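Local coordinates for phage-related protein (Bacillus cereus, PDB 4JG2), which is of unknown function but belongs to the family of the Enterobacter phage Enc34 single-stranded DNA-binding protein, and so probably binds single-stranded DNA, at residues A[42-47]-A[158-163]; A[69-74]-A[123-128]; A[36-41]-A[79-84]; A[48-53]-A[192-197]; A[62-67]-A[133-138]. All blocks are in the same frame, centred on the assembly; numbering follows the deposited sequence. Where two conformers were deposited one is given.

Interaction 1 (A[42-47]-A[158-163])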
# COMPACT_ATOMS: atom_id res chain seq x y z
N VAL A 42 10.91 2.29 -7.70
CA VAL A 42 12.00 1.52 -7.09
C VAL A 42 12.54 2.10 -5.77
O VAL A 42 13.29 1.43 -5.07
CB VAL A 42 13.18 1.32 -8.08
CG1 VAL A 42 12.74 0.48 -9.25
CG2 VAL A 42 13.82 2.62 -8.54
N ASN A 43 12.16 3.37 -5.48
CA ASN A 43 12.63 4.02 -4.22
C ASN A 43 11.65 3.94 -3.09
O ASN A 43 11.85 4.50 -2.03
CB ASN A 43 13.00 5.47 -4.51
CG ASN A 43 14.09 5.55 -5.53
OD1 ASN A 43 15.13 4.95 -5.37
ND2 ASN A 43 13.81 6.20 -6.57
N THR A 44 10.62 3.11 -3.28
CA THR A 44 9.60 2.86 -2.25
C THR A 44 10.21 1.98 -1.15
O THR A 44 10.89 1.00 -1.45
CB THR A 44 8.44 2.04 -2.82
OG1 THR A 44 7.92 2.72 -3.95
CG2 THR A 44 7.42 1.75 -1.83
N ARG A 45 10.02 2.36 0.12
CA ARG A 45 10.51 1.56 1.24
C ARG A 45 9.33 0.87 1.94
O ARG A 45 8.24 1.44 2.01
CB ARG A 45 11.30 2.43 2.22
CG ARG A 45 12.18 1.65 3.16
CD ARG A 45 13.02 2.55 4.04
NE ARG A 45 13.96 1.79 4.87
CZ ARG A 45 14.57 2.27 5.94
NH1 ARG A 45 14.37 3.55 6.28
NH2 ARG A 45 15.40 1.56 6.64
N LEU A 46 9.54 -0.34 2.45
CA LEU A 46 8.48 -1.08 3.14
C LEU A 46 8.61 -0.90 4.62
O LEU A 46 9.69 -1.10 5.23
CB LEU A 46 8.56 -2.57 2.79
CG LEU A 46 8.62 -2.91 1.31
CD1 LEU A 46 8.56 -4.39 1.11
CD2 LEU A 46 7.51 -2.23 0.52
N SER A 47 7.48 -0.58 5.28
CA SER A 47 7.39 -0.49 6.73
C SER A 47 6.28 -1.45 7.19
O SER A 47 5.25 -1.60 6.50
CB SER A 47 7.05 0.96 7.15
OG SER A 47 6.60 1.11 8.47
N ALA A 158 11.25 -1.81 -2.47
CA ALA A 158 10.52 -2.66 -3.36
C ALA A 158 9.44 -1.85 -4.06
O ALA A 158 8.77 -1.03 -3.41
CB ALA A 158 9.85 -3.80 -2.60
N ARG A 159 9.20 -2.15 -5.35
CA ARG A 159 8.00 -1.60 -6.01
C ARG A 159 6.76 -2.34 -5.47
O ARG A 159 6.82 -3.56 -5.25
CB ARG A 159 8.03 -1.80 -7.54
CG ARG A 159 9.28 -1.20 -8.23
CD ARG A 159 9.12 -1.21 -9.76
NE ARG A 159 8.18 -0.17 -10.06
CZ ARG A 159 7.49 -0.05 -11.18
NH1 ARG A 159 7.67 -0.89 -12.18
NH2 ARG A 159 6.65 0.99 -11.28
N VAL A 160 5.64 -1.62 -5.32
CA VAL A 160 4.41 -2.22 -4.84
C VAL A 160 3.26 -1.83 -5.76
O VAL A 160 3.14 -0.64 -6.11
CB VAL A 160 4.10 -1.79 -3.40
CG1 VAL A 160 2.86 -2.53 -2.88
CG2 VAL A 160 5.29 -2.02 -2.46
N SER A 161 2.45 -2.81 -6.12
CA SER A 161 1.26 -2.56 -6.90
C SER A 161 0.13 -2.25 -5.90
O SER A 161 -0.03 -2.92 -4.88
CB SER A 161 0.91 -3.79 -7.73
OG SER A 161 -0.19 -3.52 -8.55
N LEU A 162 -0.59 -1.18 -6.19
CA LEU A 162 -1.66 -0.69 -5.38
C LEU A 162 -2.92 -0.46 -6.16
O LEU A 162 -2.86 -0.02 -7.32
CB LEU A 162 -1.25 0.70 -4.82
CG LEU A 162 0.05 0.79 -4.01
CD1 LEU A 162 0.30 2.24 -3.63
CD2 LEU A 162 0.07 -0.14 -2.80
N ASN A 163 -4.08 -0.76 -5.58
CA ASN A 163 -5.34 -0.43 -6.23
C ASN A 163 -6.16 0.33 -5.23
O ASN A 163 -6.28 -0.02 -4.07
CB ASN A 163 -6.16 -1.63 -6.81
CG ASN A 163 -7.38 -1.18 -7.70
OD1 ASN A 163 -7.26 -0.99 -8.96
ND2 ASN A 163 -8.58 -1.09 -7.08
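L46 lays its two methyl branches over the first residues of segment 158-163: CD2 meets CG2 of V160 at 3.7 Å, while CD1 rests against CB of A158 at 4.0 Å. V160 can offer that methyl because its CG1 stands anti to the backbone N (chi1 -175°), which leaves CG2 for L46 and, more loosely, for CG2 of T44. One backbone bond ties the two segments, from A158 N to T44 O at 3.0 Å, with an N-H...O angle of 151°. T44 also sets its CB 3.1 Å from A158 O, while its OG1 is taken up by S41 O and T40 OG1. The contact lies at a seam between two sheets: L46 belongs to strand 45-50, at the margin of the antiparallel four-stranded sheet, and A158 and V160 to strand 157-169 of the mixed sheet, so their apolar side chains form part of the buried core between them. Toward the surface, V42 and R159 cross at an angle, CG1 of V42 lying 4.0 Å from CG of R159. Beyond that aliphatic stem the R159 chain bends at chi3 (73°), and its NE is hydrogen-bonded to T40 O.

Interaction 2 (A[69-74]-A[123-128])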
# COMPACT_ATOMS: atom_id res chain seq x y z
N LEU A 69 6.15 3.42 1.93
CA LEU A 69 6.77 4.72 2.10
C LEU A 69 7.20 5.26 0.76
O LEU A 69 8.06 4.67 0.09
CB LEU A 69 7.95 4.62 3.06
CG LEU A 69 7.69 4.06 4.43
CD1 LEU A 69 8.96 4.04 5.26
CD2 LEU A 69 6.55 4.61 5.19
N ILE A 70 6.61 6.38 0.35
CA ILE A 70 6.83 7.00 -0.95
C ILE A 70 7.58 8.31 -0.76
O ILE A 70 7.06 9.23 -0.13
CB ILE A 70 5.46 7.28 -1.59
CG1 ILE A 70 4.68 5.94 -1.77
CG2 ILE A 70 5.58 8.00 -2.94
CD1 ILE A 70 3.22 6.02 -1.71
N PRO A 71 8.82 8.37 -1.25
CA PRO A 71 9.54 9.62 -1.02
C PRO A 71 8.77 10.81 -1.59
O PRO A 71 8.23 10.71 -2.69
CB PRO A 71 10.89 9.39 -1.71
CG PRO A 71 10.88 8.06 -2.24
CD PRO A 71 9.62 7.37 -1.98
N LYS A 72 8.87 11.97 -0.92
CA LYS A 72 8.22 13.17 -1.43
C LYS A 72 8.82 13.66 -2.73
O LYS A 72 8.21 14.45 -3.42
CB LYS A 72 8.20 14.23 -0.34
CG LYS A 72 7.21 13.88 0.76
CD LYS A 72 7.02 14.98 1.79
CE LYS A 72 5.93 14.63 2.81
NZ LYS A 72 5.67 15.70 3.79
N THR A 73 10.02 13.23 -3.07
CA THR A 73 10.66 13.50 -4.35
C THR A 73 10.09 12.66 -5.51
O THR A 73 10.38 12.97 -6.67
CB THR A 73 12.18 13.27 -4.24
OG1 THR A 73 12.39 11.95 -3.69
CG2 THR A 73 12.87 14.29 -3.36
N ASP A 74 9.30 11.63 -5.22
CA ASP A 74 8.76 10.76 -6.26
C ASP A 74 7.48 11.33 -6.80
O ASP A 74 6.37 10.83 -6.58
CB ASP A 74 8.56 9.35 -5.72
CG ASP A 74 8.22 8.38 -6.82
OD1 ASP A 74 8.10 8.86 -8.05
OD2 ASP A 74 8.06 7.20 -6.49
N LYS A 123 10.13 10.33 7.79
CA LYS A 123 10.48 11.72 7.42
C LYS A 123 10.74 11.79 5.92
O LYS A 123 11.39 10.89 5.35
CB LYS A 123 11.66 12.23 8.23
CG LYS A 123 11.42 12.26 9.74
CD LYS A 123 10.16 13.06 10.18
CE LYS A 123 9.94 13.12 11.72
NZ LYS A 123 8.55 13.61 12.02
N GLY A 124 10.26 12.87 5.27
CA GLY A 124 10.46 13.01 3.87
C GLY A 124 9.67 12.06 2.99
O GLY A 124 9.96 11.99 1.79
N HIS A 125 8.66 11.40 3.54
CA HIS A 125 7.82 10.47 2.82
C HIS A 125 6.36 10.70 3.06
O HIS A 125 5.95 11.13 4.14
CB HIS A 125 8.14 9.02 3.28
CG HIS A 125 9.50 8.52 2.85
ND1 HIS A 125 10.66 8.95 3.42
CD2 HIS A 125 9.87 7.65 1.89
CE1 HIS A 125 11.68 8.37 2.82
NE2 HIS A 125 11.23 7.57 1.90
N TYR A 126 5.59 10.38 2.03
CA TYR A 126 4.18 10.07 2.20
C TYR A 126 4.12 8.55 2.50
O TYR A 126 5.08 7.81 2.26
CB TYR A 126 3.37 10.35 0.95
CG TYR A 126 3.23 11.85 0.64
CD1 TYR A 126 2.34 12.64 1.37
CD2 TYR A 126 3.93 12.44 -0.39
CE1 TYR A 126 2.15 13.97 1.11
CE2 TYR A 126 3.77 13.78 -0.68
CZ TYR A 126 2.89 14.55 0.08
OH TYR A 126 2.71 15.89 -0.21
N PHE A 127 2.97 8.08 2.97
CA PHE A 127 2.78 6.67 3.16
C PHE A 127 1.37 6.28 2.85
O PHE A 127 0.41 7.06 3.03
CB PHE A 127 3.20 6.19 4.60
CG PHE A 127 2.39 6.70 5.75
CD1 PHE A 127 1.38 5.94 6.34
CD2 PHE A 127 2.65 7.95 6.27
CE1 PHE A 127 0.73 6.40 7.45
CE2 PHE A 127 1.97 8.39 7.41
CZ PHE A 127 0.99 7.62 8.00
N VAL A 128 1.20 5.01 2.46
CA VAL A 128 -0.12 4.44 2.23
C VAL A 128 -0.11 3.09 2.99
O VAL A 128 0.92 2.40 3.03
CB VAL A 128 -0.43 4.24 0.73
CG1 VAL A 128 -0.06 5.49 -0.07
CG2 VAL A 128 0.27 3.07 0.14
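K72 crosses Y126 at about a right angle, its chain extended beyond CG and holding CE over the middle of one ring face, 4.0 Å from the ring centroid, as a CH-pi contact. Its NZ lies farther out, 5.0 Å from the same centroid and 20° off the ring normal, a long cation-pi partner whose main business is with salt bridges to D114 and D112. On the same side of the sheet, CD1 of I70 meets CG1 of V128 at 3.7 Å. L69 and F127 point to the other side, where CD2 of the leucine packs on CB of the phenylalanine; that ring turns away from L69 to meet Y122 edge-to-face.

The backbone beneath is an antiparallel pairing of strands 63-71 and 125-132, central neighbours in the four-stranded sheet. I70 and Y126 form the hydrogen-bonded pair, flanked by the non-hydrogen-bonded pairs L69 with F127 and P71 with H125. I70 N to Y126 O is short and straight, 2.8 Å at 169°, and a further bond from K72 N to G124 O fixes the root of the lysine chain. H125 brings CD2 to within 3.4 Å of P71 N. Its ring rotation is set by ND1, which donates to K123 O at 2.8 Å, the acceptor lying in the imidazole plane. Farther out, P71 to D74 form a type I turn, and D74 takes the N-cap position of helix 75-96, which packs on I70 and Y126 through I78.

Interaction 3 (A[36-41]-A[79-84])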
# COMPACT_ATOMS: atom_id res chain seq x y z
N THR A 36 -7.32 3.22 -11.47
CA THR A 36 -7.20 3.12 -10.03
C THR A 36 -6.00 2.29 -9.55
O THR A 36 -5.79 2.15 -8.35
CB THR A 36 -8.51 2.56 -9.43
OG1 THR A 36 -8.77 1.26 -9.98
CG2 THR A 36 -9.67 3.47 -9.67
N LYS A 37 -5.20 1.81 -10.49
CA LYS A 37 -4.02 1.00 -10.19
C LYS A 37 -2.75 1.83 -10.33
O LYS A 37 -2.61 2.54 -11.37
CB LYS A 37 -3.98 -0.22 -11.12
CG LYS A 37 -2.83 -1.13 -10.91
CD LYS A 37 -2.90 -2.30 -11.91
CE LYS A 37 -1.60 -3.08 -11.86
NZ LYS A 37 -1.52 -4.03 -13.02
N VAL A 38 -1.86 1.77 -9.36
CA VAL A 38 -0.56 2.46 -9.39
C VAL A 38 0.52 1.49 -8.97
O VAL A 38 0.36 0.80 -7.96
CB VAL A 38 -0.53 3.64 -8.42
CG1 VAL A 38 0.88 4.32 -8.43
CG2 VAL A 38 -1.64 4.64 -8.73
N VAL A 39 1.60 1.45 -9.70
CA VAL A 39 2.80 0.70 -9.30
C VAL A 39 3.84 1.69 -8.83
O VAL A 39 4.26 2.56 -9.61
CB VAL A 39 3.31 -0.23 -10.41
CG1 VAL A 39 4.43 -1.13 -9.91
CG2 VAL A 39 2.22 -1.12 -10.93
N THR A 40 4.24 1.62 -7.57
CA THR A 40 5.18 2.60 -6.98
C THR A 40 6.60 2.41 -7.52
O THR A 40 6.88 1.42 -8.23
CB THR A 40 5.13 2.56 -5.45
OG1 THR A 40 5.72 1.35 -5.02
CG2 THR A 40 3.71 2.64 -4.91
N SER A 41 7.45 3.37 -7.18
CA SER A 41 8.81 3.40 -7.73
C SER A 41 9.76 2.45 -7.09
O SER A 41 9.53 1.94 -5.97
CB SER A 41 9.40 4.84 -7.68
OG SER A 41 10.03 5.01 -6.45
N ASN A 79 1.73 11.83 -8.10
CA ASN A 79 0.70 12.31 -9.03
C ASN A 79 -0.20 11.17 -9.47
O ASN A 79 -1.41 11.37 -9.57
CB ASN A 79 1.38 12.99 -10.25
CG ASN A 79 2.04 14.33 -9.89
OD1 ASN A 79 1.58 15.06 -9.01
ND2 ASN A 79 3.09 14.67 -10.60
N ALA A 80 0.37 9.99 -9.70
CA ALA A 80 -0.42 8.84 -10.08
C ALA A 80 -1.39 8.44 -8.98
O ALA A 80 -2.54 8.10 -9.25
CB ALA A 80 0.45 7.67 -10.48
N ILE A 81 -0.95 8.49 -7.72
CA ILE A 81 -1.80 8.17 -6.57
C ILE A 81 -2.94 9.18 -6.48
O ILE A 81 -4.11 8.82 -6.30
CB ILE A 81 -1.02 8.03 -5.28
CG1 ILE A 81 -0.15 6.77 -5.30
CG2 ILE A 81 -1.97 8.01 -4.08
CD1 ILE A 81 0.86 6.66 -4.17
N ASN A 82 -2.62 10.47 -6.59
CA ASN A 82 -3.65 11.49 -6.51
C ASN A 82 -4.72 11.27 -7.58
O ASN A 82 -5.92 11.35 -7.28
CB ASN A 82 -3.07 12.88 -6.63
CG ASN A 82 -2.23 13.27 -5.45
OD1 ASN A 82 -2.44 12.83 -4.34
ND2 ASN A 82 -1.35 14.24 -5.68
N ALA A 83 -4.31 10.96 -8.78
CA ALA A 83 -5.24 10.71 -9.92
C ALA A 83 -6.06 9.45 -9.64
O ALA A 83 -7.27 9.41 -9.89
CB ALA A 83 -4.49 10.53 -11.24
N ALA A 84 -5.45 8.41 -9.05
CA ALA A 84 -6.15 7.15 -8.76
C ALA A 84 -7.19 7.30 -7.66
O ALA A 84 -8.26 6.67 -7.71
CB ALA A 84 -5.15 6.06 -8.41
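V38 carries this contact, its CB directed at helix 75-96 and its two methyls parting to meet different places on the helix surface. With CG1 anti to the backbone N (chi1 178°), that methyl comes between two side chains, 4.0 Å from CB of A80 and 4.1 Å from CG1 of I81. The other branch, CG2, reaches the next turn: it lies 3.8 Å from CB of A84 and 3.6 Å from the carbonyl O of A80. That oxygen is already engaged in the helix, accepting from A84 N at 2.9 Å, so the methyl rests beside a backbone bond that is already made. V38 and I81 cross at about a right angle, and I81 also touches F164 and L110.

One step before the strand, T36 closes the far end. Its CA touches CB of A84, at 3.9 Å, and its CG2 comes near A84 O, while its OG1 is turned to N163 and N34. Strand 37-39 runs nearly antiparallel to the helix, the segment axes 167° apart and 8.3 Å at their closest. The strand pairs with 157-169 at the border of the mixed sheet, so the contact seats the helix against that border strand, and F164 of the neighbouring strand touches A84 as well.

No hydrogen bond crosses between the two segments. Their hold on each other is dispersion and burial of apolar surface, and the small alanines A80 and A84 let the strand backbone come close to the helix.

Interaction 4 (A[48-53]-A[192-197])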
# COMPACT_ATOMS: atom_id res chain seq x y z
N TYR A 48 6.45 -2.08 8.35
CA TYR A 48 5.45 -2.97 8.88
C TYR A 48 5.04 -3.99 7.82
O TYR A 48 3.84 -4.21 7.52
CB TYR A 48 4.25 -2.22 9.50
CG TYR A 48 4.63 -1.24 10.56
CD1 TYR A 48 5.34 -1.62 11.66
CD2 TYR A 48 4.25 0.07 10.45
CE1 TYR A 48 5.63 -0.70 12.67
CE2 TYR A 48 4.56 0.98 11.41
CZ TYR A 48 5.24 0.58 12.54
OH TYR A 48 5.60 1.46 13.55
N PHE A 49 6.03 -4.68 7.29
CA PHE A 49 5.79 -5.62 6.23
C PHE A 49 5.18 -6.93 6.71
O PHE A 49 5.80 -7.70 7.44
CB PHE A 49 7.13 -5.90 5.49
CG PHE A 49 7.02 -6.93 4.45
CD1 PHE A 49 6.39 -6.72 3.27
CD2 PHE A 49 7.55 -8.16 4.74
CE1 PHE A 49 6.37 -7.84 2.31
CE2 PHE A 49 7.49 -9.18 3.92
CZ PHE A 49 6.96 -9.06 2.72
N HIS A 50 3.98 -7.20 6.21
CA HIS A 50 3.25 -8.43 6.49
C HIS A 50 2.77 -9.00 5.17
O HIS A 50 1.60 -9.25 4.94
CB HIS A 50 2.13 -8.19 7.46
CG HIS A 50 2.62 -7.84 8.83
ND1 HIS A 50 3.28 -8.72 9.63
CD2 HIS A 50 2.60 -6.67 9.50
CE1 HIS A 50 3.65 -8.11 10.75
NE2 HIS A 50 3.27 -6.85 10.68
N GLY A 51 3.71 -9.28 4.28
CA GLY A 51 3.44 -9.87 2.99
C GLY A 51 3.61 -11.37 2.90
O GLY A 51 3.06 -11.95 2.00
N TRP A 52 4.37 -11.98 3.82
CA TRP A 52 4.51 -13.44 3.77
C TRP A 52 3.41 -14.15 4.56
O TRP A 52 3.02 -15.25 4.19
CB TRP A 52 5.89 -13.87 4.31
CG TRP A 52 7.08 -13.35 3.55
CD1 TRP A 52 8.07 -12.56 4.02
CD2 TRP A 52 7.40 -13.63 2.17
NE1 TRP A 52 9.02 -12.32 3.04
CE2 TRP A 52 8.63 -12.99 1.90
CE3 TRP A 52 6.80 -14.42 1.18
CZ2 TRP A 52 9.29 -13.11 0.67
CZ3 TRP A 52 7.44 -14.54 -0.03
CH2 TRP A 52 8.66 -13.89 -0.28
N GLU A 53 2.99 -13.55 5.66
CA GLU A 53 1.94 -14.08 6.51
C GLU A 53 1.04 -12.93 6.88
O GLU A 53 1.51 -11.81 6.95
CB GLU A 53 2.52 -14.73 7.78
CG GLU A 53 3.58 -15.79 7.52
CD GLU A 53 3.65 -16.80 8.63
OE1 GLU A 53 2.56 -17.17 9.12
OE2 GLU A 53 4.77 -17.25 8.96
N GLY A 192 12.07 -1.94 12.93
CA GLY A 192 11.39 -2.65 13.98
C GLY A 192 9.89 -2.76 13.74
O GLY A 192 9.31 -1.97 13.00
N GLY A 193 9.21 -3.73 14.35
CA GLY A 193 7.79 -3.93 14.15
C GLY A 193 6.95 -3.43 15.28
O GLY A 193 7.43 -2.78 16.21
N ARG A 194 5.65 -3.68 15.14
CA ARG A 194 4.65 -3.33 16.13
C ARG A 194 4.86 -4.16 17.40
O ARG A 194 5.41 -5.27 17.33
CB ARG A 194 3.21 -3.48 15.57
CG ARG A 194 2.83 -2.60 14.36
CD ARG A 194 1.34 -2.52 13.98
NE ARG A 194 1.04 -1.63 12.83
CZ ARG A 194 1.02 -1.99 11.56
NH1 ARG A 194 1.19 -3.24 11.19
NH2 ARG A 194 0.71 -1.09 10.65
N THR A 195 4.40 -3.67 18.54
CA THR A 195 4.58 -4.36 19.84
C THR A 195 3.55 -5.44 20.18
O THR A 195 2.87 -5.32 21.19
CB THR A 195 4.66 -3.36 21.00
OG1 THR A 195 3.45 -2.65 21.08
CG2 THR A 195 5.70 -2.37 20.78
N ASN A 196 3.66 -6.58 19.49
CA ASN A 196 2.70 -7.69 19.44
C ASN A 196 3.10 -9.00 20.13
O ASN A 196 2.58 -10.07 19.83
CB ASN A 196 2.45 -7.93 17.94
CG ASN A 196 3.72 -8.37 17.18
OD1 ASN A 196 4.76 -8.71 17.80
ND2 ASN A 196 3.71 -8.20 15.85
N ALA A 197 3.97 -8.91 21.12
CA ALA A 197 4.42 -10.12 21.83
C ALA A 197 3.24 -10.82 22.54
O ALA A 197 3.29 -12.03 22.74
CB ALA A 197 5.52 -9.84 22.82
O HOH W 1 1.27 -3.69 8.15
O HOH W 2 8.63 -1.62 10.18
O HOH W 3 5.10 -5.31 12.70
O HOH W 4 1.94 -5.46 12.66
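NH1 of R194 is gripped by two waters, each of which bridges to the 48-53 segment. The water at 2.8 Å from NH1 also accepts a weak bond from H50 NE2; the other, slightly farther from NH1, donates to the carbonyl O of Y48. Both waters lie in the guanidinium plane, at its edge, so they hold the group's rotation while its face is given to Y48. There the guanidinium stacks flat on the tyrosine, with centres 4.3 Å apart and planes 22° from parallel. CZ lies toward the CB side of the ring, an off-centre cation-pi pair, and NH1 comes within 3.6 Å of Y48 CB. The arginine chain runs extended from CG to NE (chi3 179°), which carries the stem in over the CD1-CE1 rim, CG 3.8 Å from CE1, and sets NE above the ring centre.

This surface contact fastens the loop following strand 175-186 to strand 45-50, the margin of the four-stranded antiparallel sheet, where the backbone turns a corner at Y48. H50 meets the guanidinium edge to edge, the two planes nearly coplanar; its NE2 stands 4.2 Å from NH1, and a positive charge on the imidazole would probably be disfavoured by that neighbour. Water also stitches the backbones together: one molecule accepts from Y48 N and donates to G192 O, each at 2.9 Å, and another joins R194 N to H50 NE2. R194 also touches I57.

Interaction 5 (A[62-67]-A[133-138])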
# COMPACT_ATOMS: atom_id res chain seq x y z
N GLU A 62 -7.68 -10.52 10.02
CA GLU A 62 -6.32 -10.88 9.58
C GLU A 62 -6.18 -10.65 8.07
O GLU A 62 -6.98 -11.09 7.28
CB GLU A 62 -6.11 -12.34 9.91
CG GLU A 62 -4.76 -12.87 9.71
CD GLU A 62 -4.65 -14.29 10.25
OE1 GLU A 62 -4.73 -15.25 9.45
OE2 GLU A 62 -4.62 -14.44 11.51
N LYS A 63 -5.14 -9.91 7.72
CA LYS A 63 -4.88 -9.50 6.35
C LYS A 63 -3.36 -9.38 6.12
O LYS A 63 -2.58 -9.19 7.04
CB LYS A 63 -5.51 -8.10 6.04
CG LYS A 63 -7.02 -8.14 5.89
CD LYS A 63 -7.63 -6.83 5.46
CE LYS A 63 -7.51 -5.76 6.49
NZ LYS A 63 -8.25 -6.03 7.72
N TYR A 64 -3.01 -9.56 4.86
CA TYR A 64 -1.68 -9.18 4.38
C TYR A 64 -1.65 -7.65 4.31
O TYR A 64 -2.65 -7.02 3.90
CB TYR A 64 -1.38 -9.81 3.04
CG TYR A 64 -1.39 -11.33 3.07
CD1 TYR A 64 -2.55 -12.07 2.93
CD2 TYR A 64 -0.21 -12.02 3.27
CE1 TYR A 64 -2.53 -13.44 3.06
CE2 TYR A 64 -0.15 -13.38 3.34
CZ TYR A 64 -1.32 -14.09 3.23
OH TYR A 64 -1.28 -15.48 3.30
N SER A 65 -0.53 -7.04 4.68
CA SER A 65 -0.49 -5.61 4.71
C SER A 65 0.94 -5.13 4.68
O SER A 65 1.89 -5.83 5.00
CB SER A 65 -1.17 -5.09 5.98
OG SER A 65 -0.51 -5.53 7.19
N VAL A 66 1.10 -3.83 4.32
CA VAL A 66 2.38 -3.14 4.38
C VAL A 66 2.06 -1.65 4.36
O VAL A 66 1.11 -1.23 3.74
CB VAL A 66 3.29 -3.52 3.19
CG1 VAL A 66 2.64 -3.32 1.86
CG2 VAL A 66 4.66 -2.89 3.28
N SER A 67 2.91 -0.89 5.07
CA SER A 67 2.92 0.57 5.00
C SER A 67 3.97 0.95 3.95
O SER A 67 5.16 0.71 4.16
CB SER A 67 3.19 1.18 6.37
OG SER A 67 2.09 0.96 7.24
N LYS A 133 -6.89 -9.52 1.75
CA LYS A 133 -7.14 -10.77 2.43
C LYS A 133 -6.25 -11.92 1.91
O LYS A 133 -5.97 -12.87 2.64
CB LYS A 133 -8.61 -11.17 2.28
CG LYS A 133 -9.55 -10.34 3.16
CD LYS A 133 -9.49 -10.86 4.62
CE LYS A 133 -10.27 -10.04 5.60
NZ LYS A 133 -11.75 -10.21 5.46
N THR A 134 -5.92 -11.85 0.62
CA THR A 134 -5.18 -12.88 -0.10
C THR A 134 -3.71 -12.51 -0.25
O THR A 134 -3.36 -11.32 -0.26
CB THR A 134 -5.83 -13.19 -1.43
OG1 THR A 134 -5.92 -11.98 -2.14
CG2 THR A 134 -7.24 -13.85 -1.30
N PRO A 135 -2.82 -13.49 -0.39
CA PRO A 135 -1.42 -13.20 -0.42
C PRO A 135 -0.90 -12.52 -1.68
O PRO A 135 -1.27 -12.91 -2.78
CB PRO A 135 -0.78 -14.60 -0.28
CG PRO A 135 -1.81 -15.53 -0.75
CD PRO A 135 -3.07 -14.95 -0.34
N PRO A 136 -0.00 -11.53 -1.52
CA PRO A 136 0.62 -10.96 -2.71
C PRO A 136 1.63 -11.91 -3.34
O PRO A 136 2.18 -12.78 -2.64
CB PRO A 136 1.40 -9.75 -2.13
CG PRO A 136 1.64 -10.12 -0.70
CD PRO A 136 0.43 -10.88 -0.26
N GLN A 137 1.86 -11.75 -4.65
CA GLN A 137 3.01 -12.40 -5.26
C GLN A 137 4.20 -11.48 -5.03
O GLN A 137 4.14 -10.28 -5.32
CB GLN A 137 2.79 -12.63 -6.73
CG GLN A 137 1.55 -13.46 -6.99
CD GLN A 137 1.05 -13.30 -8.38
OE1 GLN A 137 -0.05 -12.87 -8.56
NE2 GLN A 137 1.88 -13.46 -9.33
N ILE A 138 5.31 -12.08 -4.58
CA ILE A 138 6.53 -11.36 -4.18
C ILE A 138 7.65 -11.87 -5.09
O ILE A 138 7.98 -13.06 -5.05
CB ILE A 138 6.81 -11.53 -2.70
CG1 ILE A 138 5.61 -11.07 -1.86
CG2 ILE A 138 8.06 -10.76 -2.36
CD1 ILE A 138 5.77 -11.16 -0.37
O HOH W 5 -5.74 -12.95 5.46
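Y64 stands with one ring face laid against P135, whose CA sits over the ring centre, 3.6 Å from the centroid and 10° off the normal. This is a CH-pi contact. The proline ring slants across the phenol end, placing its CB 3.6 Å from CZ and 3.7 Å from OH. P136 meets the opposite end of the tyrosine: its CD lies 3.8 Å from CD2, close to the root of the side chain. The two prolines thus follow the ring lengthwise, while the peptide ahead of them runs past its CD1-CE1 side. T134 O comes 3.4 Å from CD1, and K133 O lies at the ring edge, near its plane. Placing CG anti to the carbonyl carbon (chi1 -61°) turns the ring of Y64 toward this loop.

Y64 lies on strand 63-71, an inner strand of the antiparallel four-stranded sheet, and the 133-138 segment is the connection leaving its neighbour 125-132 for strand 138-139 of the mixed sheet. Y64 is backbone-bonded to S132, the last residue of strand 125-132; from there the chain passes over the tyrosine on its way to the second sheet.

At the outer margin the two lysines cross obliquely, touching through their aliphatic parts: CG of K63 lies 3.8 Å from CE of K133. The like-charged K63 NZ and K133 NZ stay 5.9 Å apart, and K63 NZ is hydrogen-bonded to A61 O. CD of K133 also approaches E62 O. A water donates to both E62 O and K133 O, bridging the two carbonyls where no direct hydrogen bond joins the segments.

Overall arrangement
Interactions 2 and 5 use the two ends of strand 63-71, their centres about 20 Å apart, and its neighbour 45-50 serves interactions 1 and 4. Interaction 1 is one place where the two sheets meet, since strand 157-169 belongs to the mixed sheet that also takes in strand 37-39 of interaction 3. Interactions 1 and 3 lie about 11 Å apart between centres and are joined by R159 and L162; interactions 3 and 4 are the farthest apart, about 25 Å between centres. Along the chain interaction 2 nests inside 5 and both inside 1, whereas 3 and 4 cross it. Distant sequence regions are thereby woven into one compact body.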